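Local structure of TRAP dicarboxylate transporter, DctP subunit (Anaerococcus prevoti, 4N91) at residues A[154-158]-A[172-177]; A[214-220]-A[232-238]. The protein binds D-glucuronate, in both its alpha and beta anomers, and probably hands it to a TRAP membrane transporter as the solute-binding subunit. All blocks are in the same frame, centred on the assembly; numbering follows the deposited sequence.

Overall arrangement
Along the chain the two contacts follow one another in series. Strand 154-158 runs out, a connection of 13 residues without helix or strand follows, and contact 1 closes that loop where 172-177 faces the strand. The chain then passes through helix 180-188 and further elements to 214-220; from there 11 more residues lead to 232-238, where contact 2 closes a second loop. The two neither nest nor cross along the chain, but meet in space: in the mixed four-stranded sheet, strand 154-158 of contact 1 lies between strands 212-215 and 231-238 of contact 2. Contact 1 ties this sheet to the two-stranded sheet of 173-176, while contact 2 joins the strands flanking 154-158. Both reach the same bound glucuronate.

Contact 1: A[154-158]-A[172-177]; sequences RSFYT and LKIRVQ. With BDP (beta-D-glucopyranuronic acid), chain C.
R154 and R175 converge on the sugar carboxylate from two different sheets, the basic pocket with which this TRAP solute-binding protein, of the periplasmic-binding-protein fold, holds the acidic sugar. R154 starts with CB directed at 172-177. CG and CD are the apolar spacer, and a bend at chi3 (71°), about the CG-CD bond, swings NE and the guanidinium round. NE forms a salt bridge with E214, which steadies the head group. Q177 NE2 lies over one guanidinium face, offset toward the rim and 3.4 Å from R154 CZ, the two planes 20° apart; this is packing of two donors, and NE2 finds its acceptor in S95. At the tips, R154 NH1 donates to O5 of the glucuronate ring at 3.2 Å, and NH2 to O6B at 3.0 Å. R175 NH1 gives the same O6B a nearly straight bond (172°), and this shared carboxylate probably offsets the 3.8 Å approach of R154 NH2 to R175 NH1. R175 NH2 reaches O6A at 2.9 Å. Away from the sugar the interface is apolar: I174 CG2 touches the edge of the F156 ring at CE1, 4.1 Å away, and the methyl of T158, CG2, meets L172 CD1 at 4.2 Å.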
ATOM      1  N   ARG A 154      -0.716  -8.818  -2.013  1.00 13.42           N
ATOM      2  CA  ARG A 154      -0.048  -8.724  -3.296  1.00 13.15           C
ATOM      3  C   ARG A 154       0.379 -10.100  -3.773  1.00 14.01           C
ATOM      4  O   ARG A 154       0.975 -10.877  -3.024  1.00 15.36           O
ATOM      5  CB  ARG A 154       1.163  -7.799  -3.202  1.00 13.43           C
ATOM      6  CG  ARG A 154       0.761  -6.394  -2.769  1.00 14.05           C
ATOM      7  CD  ARG A 154       1.897  -5.485  -2.621  1.00 13.82           C
ATOM      8  NE  ARG A 154       2.535  -5.074  -3.877  1.00 15.12           N
ATOM      9  CZ  ARG A 154       2.259  -3.955  -4.533  1.00 16.52           C
ATOM     10  NH1 ARG A 154       1.305  -3.130  -4.104  1.00 13.79           N
ATOM     11  NH2 ARG A 154       2.946  -3.662  -5.630  1.00 14.88           N
ATOM     12  N   SER A 155       0.045 -10.399  -5.018  1.00 12.00           N
ATOM     13  CA  SER A 155       0.390 -11.645  -5.665  1.00 11.84           C
ATOM     14  C   SER A 155       0.889 -11.375  -7.080  1.00 13.40           C
ATOM     15  O   SER A 155       0.514 -10.366  -7.671  1.00 12.70           O
ATOM     16  CB  SER A 155      -0.853 -12.509  -5.790  1.00 14.79           C
ATOM     17  OG  SER A 155      -1.236 -13.042  -4.535  1.00 14.97           O
ATOM     18  N   PHE A 156       1.634 -12.331  -7.651  1.00 13.47           N
ATOM     19  CA  PHE A 156       2.185 -12.189  -9.002  1.00 10.87           C
ATOM     20  C   PHE A 156       1.146 -12.351 -10.099  1.00 13.85           C
ATOM     21  O   PHE A 156       0.283 -13.236 -10.047  1.00 14.42           O
ATOM     22  CB  PHE A 156       3.316 -13.204  -9.201  1.00 12.37           C
ATOM     23  CG  PHE A 156       4.518 -12.911  -8.357  1.00 12.57           C
ATOM     24  CD1 PHE A 156       5.274 -11.795  -8.600  1.00 13.13           C
ATOM     25  CD2 PHE A 156       4.881 -13.747  -7.299  1.00 14.54           C
ATOM     26  CE1 PHE A 156       6.365 -11.491  -7.796  1.00 18.34           C
ATOM     27  CE2 PHE A 156       5.961 -13.451  -6.517  1.00 16.90           C
ATOM     28  CZ  PHE A 156       6.700 -12.324  -6.753  1.00 16.57           C
ATOM     29  N   TYR A 157       1.266 -11.530 -11.128  1.00 11.85           N
ATOM     30  CA  TYR A 157       0.524 -11.765 -12.365  1.00 11.12           C
ATOM     31  C   TYR A 157       1.458 -11.521 -13.539  1.00 11.09           C
ATOM     32  O   TYR A 157       2.354 -10.678 -13.500  1.00 13.19           O
ATOM     33  CB  TYR A 157      -0.740 -10.911 -12.472  1.00 10.63           C
ATOM     34  CG  TYR A 157      -0.608  -9.418 -12.181  1.00 11.39           C
ATOM     35  CD1 TYR A 157      -0.736  -8.933 -10.887  1.00 12.24           C
ATOM     36  CD2 TYR A 157      -0.385  -8.498 -13.203  1.00 12.35           C
ATOM     37  CE1 TYR A 157      -0.664  -7.574 -10.616  1.00 11.87           C
ATOM     38  CE2 TYR A 157      -0.293  -7.150 -12.945  1.00 12.44           C
ATOM     39  CZ  TYR A 157      -0.444  -6.688 -11.646  1.00 12.10           C
ATOM     40  OH  TYR A 157      -0.384  -5.339 -11.367  1.00 13.20           O
ATOM     41  N   THR A 158       1.255 -12.310 -14.587  1.00 12.84           N
ATOM     42  CA  THR A 158       2.145 -12.325 -15.708  1.00 11.78           C
ATOM     43  C   THR A 158       1.366 -12.452 -17.018  1.00 13.47           C
ATOM     44  O   THR A 158       0.206 -12.848 -17.038  1.00 14.12           O
ATOM     45  CB  THR A 158       3.080 -13.532 -15.595  1.00 15.92           C
ATOM     46  OG1 THR A 158       2.274 -14.697 -15.390  1.00 17.49           O
ATOM     47  CG2 THR A 158       4.049 -13.395 -14.415  1.00 17.30           C
ATOM     48  N   LEU A 172      12.404 -13.592 -15.818  1.00 20.85           N
ATOM     49  CA  LEU A 172      11.366 -12.573 -16.032  1.00 21.05           C
ATOM     50  C   LEU A 172      11.785 -11.262 -15.376  1.00 17.06           C
ATOM     51  O   LEU A 172      12.562 -11.238 -14.403  1.00 21.08           O
ATOM     52  CB  LEU A 172      10.023 -12.993 -15.432  1.00 18.11           C
ATOM     53  CG  LEU A 172       9.391 -14.295 -15.944  1.00 23.72           C
ATOM     54  CD1 LEU A 172       8.000 -14.450 -15.355  1.00 21.13           C
ATOM     55  CD2 LEU A 172       9.363 -14.324 -17.450  1.00 24.97           C
ATOM     56  N   LYS A 173      11.245 -10.170 -15.896  1.00 14.27           N
ATOM     57  CA  LYS A 173      11.395  -8.854 -15.303  1.00 15.44           C
ATOM     58  C   LYS A 173      10.033  -8.497 -14.726  1.00 14.58           C
ATOM     59  O   LYS A 173       9.042  -8.399 -15.468  1.00 14.76           O
ATOM     60  CB  LYS A 173      11.738  -7.823 -16.381  1.00 17.48           C
ATOM     61  CG  LYS A 173      13.093  -8.058 -17.042  1.00 22.25           C
ATOM     62  CD  LYS A 173      13.409  -6.933 -18.009  1.00 24.72           C
ATOM     63  CE  LYS A 173      14.632  -7.240 -18.859  1.00 29.18           C
ATOM     64  NZ  LYS A 173      15.054  -6.026 -19.629  1.00 26.67           N
ATOM     65  N   ILE A 174       9.974  -8.339 -13.406  1.00 13.37           N
ATOM     66  CA  ILE A 174       8.714  -8.122 -12.715  1.00 11.23           C
ATOM     67  C   ILE A 174       8.732  -6.738 -12.117  1.00 10.76           C
ATOM     68  O   ILE A 174       9.674  -6.390 -11.408  1.00 13.32           O
ATOM     69  CB  ILE A 174       8.520  -9.147 -11.584  1.00 13.33           C
ATOM     70  CG1 ILE A 174       8.514 -10.564 -12.165  1.00 15.88           C
ATOM     71  CG2 ILE A 174       7.279  -8.839 -10.788  1.00 16.50           C
ATOM     72  CD1 ILE A 174       7.365 -10.860 -13.126  1.00 14.48           C
ATOM     73  N   ARG A 175       7.703  -5.945 -12.387  1.00 11.16           N
ATOM     74  CA  ARG A 175       7.627  -4.604 -11.802  1.00 11.59           C
ATOM     75  C   ARG A 175       7.360  -4.709 -10.307  1.00 11.98           C
ATOM     76  O   ARG A 175       6.549  -5.547  -9.854  1.00 12.19           O
ATOM     77  CB  ARG A 175       6.538  -3.759 -12.466  1.00 11.61           C
ATOM     78  CG  ARG A 175       6.402  -2.370 -11.879  1.00 10.36           C
ATOM     79  CD  ARG A 175       5.374  -2.288 -10.746  1.00 11.74           C
ATOM     80  NE  ARG A 175       5.304  -0.970 -10.148  1.00 11.28           N
ATOM     81  CZ  ARG A 175       4.428  -0.637  -9.209  1.00 13.27           C
ATOM     82  NH1 ARG A 175       3.559  -1.547  -8.779  1.00 12.00           N
ATOM     83  NH2 ARG A 175       4.420   0.590  -8.709  1.00 11.52           N
ATOM     84  N   VAL A 176       8.055  -3.861  -9.553  1.00 12.50           N
ATOM     85  CA  VAL A 176       7.785  -3.667  -8.140  1.00 13.89           C
ATOM     86  C   VAL A 176       7.729  -2.158  -7.880  1.00 12.80           C
ATOM     87  O   VAL A 176       8.018  -1.352  -8.759  1.00 13.39           O
ATOM     88  CB  VAL A 176       8.844  -4.317  -7.248  1.00 14.41           C
ATOM     89  CG1 VAL A 176       8.808  -5.833  -7.456  1.00 16.55           C
ATOM     90  CG2 VAL A 176      10.217  -3.765  -7.561  1.00 14.65           C
ATOM     91  N   GLN A 177       7.303  -1.793  -6.679  1.00 13.05           N
ATOM     92  CA  GLN A 177       7.362  -0.405  -6.259  1.00 10.73           C
ATOM     93  C   GLN A 177       8.801  -0.013  -5.977  1.00 16.17           C
ATOM     94  O   GLN A 177       9.697  -0.868  -5.978  1.00 17.78           O
ATOM     95  CB  GLN A 177       6.504  -0.213  -5.027  1.00 12.35           C
ATOM     96  CG  GLN A 177       5.035  -0.580  -5.264  1.00 14.64           C
ATOM     97  CD  GLN A 177       4.176  -0.231  -4.065  1.00 16.42           C
ATOM     98  OE1 GLN A 177       3.803   0.925  -3.864  1.00 19.31           O
ATOM     99  NE2 GLN A 177       3.884  -1.214  -3.264  1.00 15.05           N
TER
HETATM  100  C1  BDP C 402      -1.636  -0.500  -4.796  0.66 11.04           C
HETATM  101  C2  BDP C 402      -1.495   0.430  -3.680  0.66 10.84           C
HETATM  102  C3  BDP C 402      -0.912   1.729  -4.155  0.66 11.12           C
HETATM  103  C4  BDP C 402       0.367   1.533  -4.764  0.66 11.11           C
HETATM  104  C5  BDP C 402       0.242   0.543  -5.856  0.66  9.51           C
HETATM  105  C6  BDP C 402       1.620   0.165  -6.458  0.66 11.29           C
HETATM  106  O2  BDP C 402      -2.908   0.760  -3.379  0.66 10.60           O
HETATM  107  O3  BDP C 402      -0.809   2.669  -3.035  0.66 12.27           O
HETATM  108  O4  BDP C 402       0.948   2.652  -5.202  0.66 12.65           O
HETATM  109  O5  BDP C 402      -0.342  -0.712  -5.360  0.66 12.23           O
HETATM  110  O6A BDP C 402       2.298   1.126  -6.882  0.66 12.50           O
HETATM  111  O1  BDP C 402      -1.931  -1.798  -4.220  0.66 11.71           O
HETATM  112  O6B BDP C 402       1.869  -1.039  -6.691  0.66 13.00           O
HETATM  113  O   HOH W   1       1.314  -3.654  -9.896  1.00 14.86           O

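Contact 2: A[214-220]-A[232-238]; sequences ENNEMSL and YSYDMHQ. With BDP (beta-D-glucopyranuronic acid), chain C.
Side chains of strand 231-238 reach the end of strand 212-215 and the turn after it: H237 to E214, Y232 to the carbonyl of N215, Y234 to E217. The two strands are not neighbours, since strand 154-158 lies between them in the four-stranded mixed sheet of this periplasmic-binding-protein fold. The contact is buried beside the sugar pocket. H237 NE2 gives E214 OE2, an oxygen shared with R154, a straight hydrogen bond of 2.8 Å (175°). The carboxylate oxygen lies in the plane of the imidazole but is met on its anti side. Behind the ring, ND1 of H237 donates to D235 OD2. Histidine suits the place because each ring nitrogen faces a carboxylate, which probably favours its protonated form and fixes its rotation. Y232 lies with CG anti to its backbone N (chi1 -174°), which sends the ring across to the other segment. Its hydroxyl donates to N215 O at 2.7 Å, in the carbonyl plane and on a lone pair, while CD2 rests on L220 CD1, 3.6 Å away. Replacing Y232 by a leucine would probably leave N215 O without this donor and open a gap farther out, beside E217 CG and the Y234 ring. Y234 reaches over by another route, its ring end coming nearer: Y232 CE1 lies over one face of the Y234 ring, toward its rim, and Y234 OH donates to the anti lone pair of E217 OE2 at 2.7 Å. Beyond these bridges the chain turns toward the helix at 218-221, whose start N216 caps weakly with OD1 accepting from M218 N, while its ND2 donates to A151 O. The carbonyl fixed by Y232 belongs to a ligand-binding residue: N215 OD1 accepts from N216 N at 2.8 Å, orienting the amide, and N215 ND2 donates to O5 of the glucuronate at 3.1 Å.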
ATOM      1  N   GLU A 214       3.107  -7.379  -9.549  1.00 12.30           N
ATOM      2  CA  GLU A 214       2.486  -8.022  -8.394  1.00 12.68           C
ATOM      3  C   GLU A 214       1.671  -7.024  -7.632  1.00 12.49           C
ATOM      4  O   GLU A 214       2.099  -5.912  -7.412  1.00 12.75           O
ATOM      5  CB  GLU A 214       3.523  -8.692  -7.485  1.00 12.02           C
ATOM      6  CG  GLU A 214       4.778  -7.875  -7.180  1.00 13.76           C
ATOM      7  CD  GLU A 214       4.622  -6.831  -6.087  1.00 15.83           C
ATOM      8  OE1 GLU A 214       4.980  -5.649  -6.341  1.00 15.26           O
ATOM      9  OE2 GLU A 214       4.188  -7.172  -4.953  1.00 15.85           O
ATOM     10  N   ASN A 215       0.460  -7.428  -7.263  1.00 11.08           N
ATOM     11  CA  ASN A 215      -0.440  -6.507  -6.623  1.00 11.72           C
ATOM     12  C   ASN A 215      -1.704  -7.221  -6.209  1.00 12.67           C
ATOM     13  O   ASN A 215      -1.860  -8.416  -6.432  1.00 12.45           O
ATOM     14  CB  ASN A 215      -0.814  -5.369  -7.584  1.00 11.96           C
ATOM     15  CG  ASN A 215      -0.891  -4.046  -6.877  1.00 12.98           C
ATOM     16  OD1 ASN A 215      -1.562  -3.922  -5.848  1.00 12.95           O
ATOM     17  ND2 ASN A 215      -0.164  -3.051  -7.393  1.00 13.29           N
ATOM     18  N   ASN A 216      -2.619  -6.455  -5.639  1.00 11.23           N
ATOM     19  CA  ASN A 216      -3.957  -6.936  -5.411  1.00 10.18           C
ATOM     20  C   ASN A 216      -4.764  -6.984  -6.713  1.00 14.15           C
ATOM     21  O   ASN A 216      -4.299  -6.570  -7.776  1.00 13.87           O
ATOM     22  CB  ASN A 216      -4.656  -6.089  -4.352  1.00 13.15           C
ATOM     23  CG  ASN A 216      -4.800  -4.632  -4.756  1.00 11.28           C
ATOM     24  OD1 ASN A 216      -5.263  -4.305  -5.875  1.00 14.81           O
ATOM     25  ND2 ASN A 216      -4.361  -3.739  -3.874  1.00 13.14           N
ATOM     26  N   GLU A 217      -5.988  -7.479  -6.628  1.00 15.13           N
ATOM     27  CA  GLU A 217      -6.810  -7.697  -7.805  1.00 13.65           C
ATOM     28  C   GLU A 217      -7.308  -6.428  -8.492  1.00 15.23           C
ATOM     29  O   GLU A 217      -7.636  -6.466  -9.670  1.00 16.23           O
ATOM     30  CB  GLU A 217      -7.992  -8.584  -7.458  1.00 15.24           C
ATOM     31  CG  GLU A 217      -7.585  -9.924  -6.854  1.00 17.57           C
ATOM     32  CD  GLU A 217      -7.530  -9.948  -5.327  1.00 18.15           C
ATOM     33  OE1 GLU A 217      -7.174  -8.934  -4.681  1.00 15.67           O
ATOM     34  OE2 GLU A 217      -7.862 -11.029  -4.764  1.00 18.18           O
HETATM   35  N   MSE A 218      -7.349  -5.321  -7.760  0.55 15.88           N
HETATM   36  CA  MSE A 218      -7.854  -4.070  -8.307  0.55 14.68           C
HETATM   37  C   MSE A 218      -6.949  -3.531  -9.412  0.55 12.92           C
HETATM   38  O   MSE A 218      -7.396  -2.808 -10.299  0.55 15.67           O
HETATM   39  CB  MSE A 218      -8.064  -3.042  -7.193  0.55 16.17           C
HETATM   40  CG  MSE A 218      -9.363  -3.207  -6.451  0.55 24.57           C
HETATM   41 SE   MSE A 218     -10.750  -2.519  -7.570  0.55 33.28          SE
HETATM   42  CE  MSE A 218     -10.907  -0.639  -7.095  0.55 16.95           C
ATOM     43  N   SER A 219      -5.674  -3.895  -9.380  1.00 13.60           N
ATOM     44  CA  SER A 219      -4.755  -3.520 -10.450  1.00 11.99           C
ATOM     45  C   SER A 219      -5.207  -4.081 -11.777  1.00 12.84           C
ATOM     46  O   SER A 219      -4.948  -3.480 -12.813  1.00 14.44           O
ATOM     47  CB  SER A 219      -3.335  -4.045 -10.179  1.00 14.56           C
ATOM     48  OG  SER A 219      -2.676  -3.226  -9.213  1.00 23.96           O
ATOM     49  N   LEU A 220      -5.802  -5.268 -11.765  1.00 14.96           N
ATOM     50  CA  LEU A 220      -6.169  -5.932 -13.000  1.00 14.70           C
ATOM     51  C   LEU A 220      -7.280  -5.184 -13.724  1.00 15.60           C
ATOM     52  O   LEU A 220      -7.328  -5.165 -14.940  1.00 15.47           O
ATOM     53  CB  LEU A 220      -6.679  -7.347 -12.725  1.00 13.92           C
ATOM     54  CG  LEU A 220      -5.681  -8.319 -12.097  1.00 14.52           C
ATOM     55  CD1 LEU A 220      -6.361  -9.615 -11.688  1.00 16.07           C
ATOM     56  CD2 LEU A 220      -4.553  -8.588 -13.081  1.00 16.30           C
ATOM     57  N   TYR A 232      -3.029 -14.776 -12.910  1.00 12.35           N
ATOM     58  CA  TYR A 232      -2.901 -14.173 -11.591  1.00 12.64           C
ATOM     59  C   TYR A 232      -2.793 -15.295 -10.587  1.00 14.48           C
ATOM     60  O   TYR A 232      -3.727 -16.078 -10.423  1.00 16.86           O
ATOM     61  CB  TYR A 232      -4.082 -13.261 -11.282  1.00 15.50           C
ATOM     62  CG  TYR A 232      -3.963 -12.470  -9.979  1.00 14.76           C
ATOM     63  CD1 TYR A 232      -4.240 -13.048  -8.762  1.00 11.38           C
ATOM     64  CD2 TYR A 232      -3.605 -11.135  -9.986  1.00 13.31           C
ATOM     65  CE1 TYR A 232      -4.158 -12.334  -7.578  1.00 12.72           C
ATOM     66  CE2 TYR A 232      -3.496 -10.411  -8.792  1.00 11.74           C
ATOM     67  CZ  TYR A 232      -3.790 -11.032  -7.590  1.00 12.65           C
ATOM     68  OH  TYR A 232      -3.699 -10.345  -6.419  1.00 14.16           O
ATOM     69  N   SER A 233      -1.645 -15.365  -9.920  0.58 14.45           N
ATOM     70  CA  SER A 233      -1.290 -16.494  -9.078  0.58 13.38           C
ATOM     71  C   SER A 233      -1.174 -16.093  -7.594  0.58 13.14           C
ATOM     72  O   SER A 233      -0.280 -15.352  -7.224  0.58 13.33           O
ATOM     73  CB  SER A 233       0.028 -17.091  -9.566  0.58 18.53           C
ATOM     74  OG  SER A 233       0.430 -18.187  -8.757  0.58 16.50           O
ATOM     75  N   TYR A 234      -2.072 -16.614  -6.764  1.00 16.06           N
ATOM     76  CA  TYR A 234      -2.224 -16.184  -5.389  1.00 17.99           C
ATOM     77  C   TYR A 234      -1.130 -16.683  -4.449  1.00 17.04           C
ATOM     78  O   TYR A 234      -1.391 -17.481  -3.532  1.00 19.58           O
ATOM     79  CB  TYR A 234      -3.587 -16.624  -4.873  1.00 16.78           C
ATOM     80  CG  TYR A 234      -4.775 -15.740  -5.242  1.00 14.67           C
ATOM     81  CD1 TYR A 234      -4.989 -14.536  -4.587  1.00 16.01           C
ATOM     82  CD2 TYR A 234      -5.703 -16.121  -6.193  1.00 18.33           C
ATOM     83  CE1 TYR A 234      -6.060 -13.743  -4.873  1.00 14.05           C
ATOM     84  CE2 TYR A 234      -6.789 -15.309  -6.499  1.00 16.68           C
ATOM     85  CZ  TYR A 234      -6.965 -14.127  -5.811  1.00 14.92           C
ATOM     86  OH  TYR A 234      -8.049 -13.341  -6.069  1.00 20.24           O
ATOM     87  N   ASP A 235       0.087 -16.220  -4.675  1.00 17.48           N
ATOM     88  CA  ASP A 235       1.166 -16.532  -3.756  1.00 16.37           C
ATOM     89  C   ASP A 235       1.065 -15.662  -2.494  1.00 19.72           C
ATOM     90  O   ASP A 235       1.611 -16.017  -1.453  1.00 17.43           O
ATOM     91  CB  ASP A 235       2.518 -16.379  -4.424  1.00 15.83           C
ATOM     92  CG  ASP A 235       2.856 -14.946  -4.733  1.00 21.24           C
ATOM     93  OD1 ASP A 235       2.094 -14.341  -5.505  1.00 18.99           O
ATOM     94  OD2 ASP A 235       3.879 -14.429  -4.213  1.00 18.59           O
HETATM   95  N   MSE A 236       0.372 -14.525  -2.611  1.00 14.83           N
HETATM   96  CA  MSE A 236       0.063 -13.620  -1.486  1.00 16.10           C
HETATM   97  C   MSE A 236       1.285 -13.308  -0.597  1.00 17.56           C
HETATM   98  O   MSE A 236       1.267 -13.480   0.642  1.00 17.86           O
HETATM   99  CB  MSE A 236      -1.107 -14.197  -0.670  1.00 20.38           C
HETATM  100  CG  MSE A 236      -2.396 -14.271  -1.473  1.00 15.29           C
HETATM  101 SE   MSE A 236      -3.828 -15.219  -0.550  1.00 31.55          SE
HETATM  102  CE  MSE A 236      -4.135 -13.889   0.835  1.00 38.42           C
ATOM    103  N   HIS A 237       2.333 -12.788  -1.228  1.00 16.12           N
ATOM    104  CA  HIS A 237       3.613 -12.623  -0.553  1.00 15.70           C
ATOM    105  C   HIS A 237       3.641 -11.495   0.451  1.00 15.57           C
ATOM    106  O   HIS A 237       4.432 -11.539   1.396  1.00 17.36           O
ATOM    107  CB  HIS A 237       4.771 -12.462  -1.537  1.00 13.58           C
ATOM    108  CG  HIS A 237       4.501 -11.519  -2.665  1.00 13.75           C
ATOM    109  ND1 HIS A 237       4.167 -11.966  -3.921  1.00 16.40           N
ATOM    110  CD2 HIS A 237       4.559 -10.169  -2.752  1.00 17.49           C
ATOM    111  CE1 HIS A 237       4.000 -10.939  -4.727  1.00 15.22           C
ATOM    112  NE2 HIS A 237       4.236  -9.837  -4.048  1.00 14.94           N
ATOM    113  N   GLN A 238       2.795 -10.491   0.270  1.00 15.81           N
ATOM    114  CA  GLN A 238       2.756  -9.364   1.202  1.00 14.79           C
ATOM    115  C   GLN A 238       1.349  -8.843   1.390  1.00 14.06           C
ATOM    116  O   GLN A 238       0.479  -8.987   0.497  1.00 15.37           O
ATOM    117  CB  GLN A 238       3.605  -8.193   0.738  1.00 16.90           C
ATOM    118  CG  GLN A 238       5.087  -8.435   0.670  1.00 20.94           C
ATOM    119  CD  GLN A 238       5.754  -7.355  -0.148  1.00 28.60           C
ATOM    120  OE1 GLN A 238       5.422  -7.125  -1.343  1.00 27.51           O
ATOM    121  NE2 GLN A 238       6.667  -6.656   0.476  1.00 29.03           N
TER
HETATM  122  C1  BDP C 402      -1.636  -0.500  -4.796  0.66 11.04           C
HETATM  123  C2  BDP C 402      -1.495   0.430  -3.680  0.66 10.84           C
HETATM  124  C3  BDP C 402      -0.912   1.729  -4.155  0.66 11.12           C
HETATM  125  C4  BDP C 402       0.367   1.533  -4.764  0.66 11.11           C
HETATM  126  C5  BDP C 402       0.242   0.543  -5.856  0.66  9.51           C
HETATM  127  C6  BDP C 402       1.620   0.165  -6.458  0.66 11.29           C
HETATM  128  O2  BDP C 402      -2.908   0.760  -3.379  0.66 10.60           O
HETATM  129  O3  BDP C 402      -0.809   2.669  -3.035  0.66 12.27           O
HETATM  130  O4  BDP C 402       0.948   2.652  -5.202  0.66 12.65           O
HETATM  131  O5  BDP C 402      -0.342  -0.712  -5.360  0.66 12.23           O
HETATM  132  O6A BDP C 402       2.298   1.126  -6.882  0.66 12.50           O
HETATM  133  O1  BDP C 402      -1.931  -1.798  -4.220  0.66 11.71           O
HETATM  134  O6B BDP C 402       1.869  -1.039  -6.691  0.66 13.00           O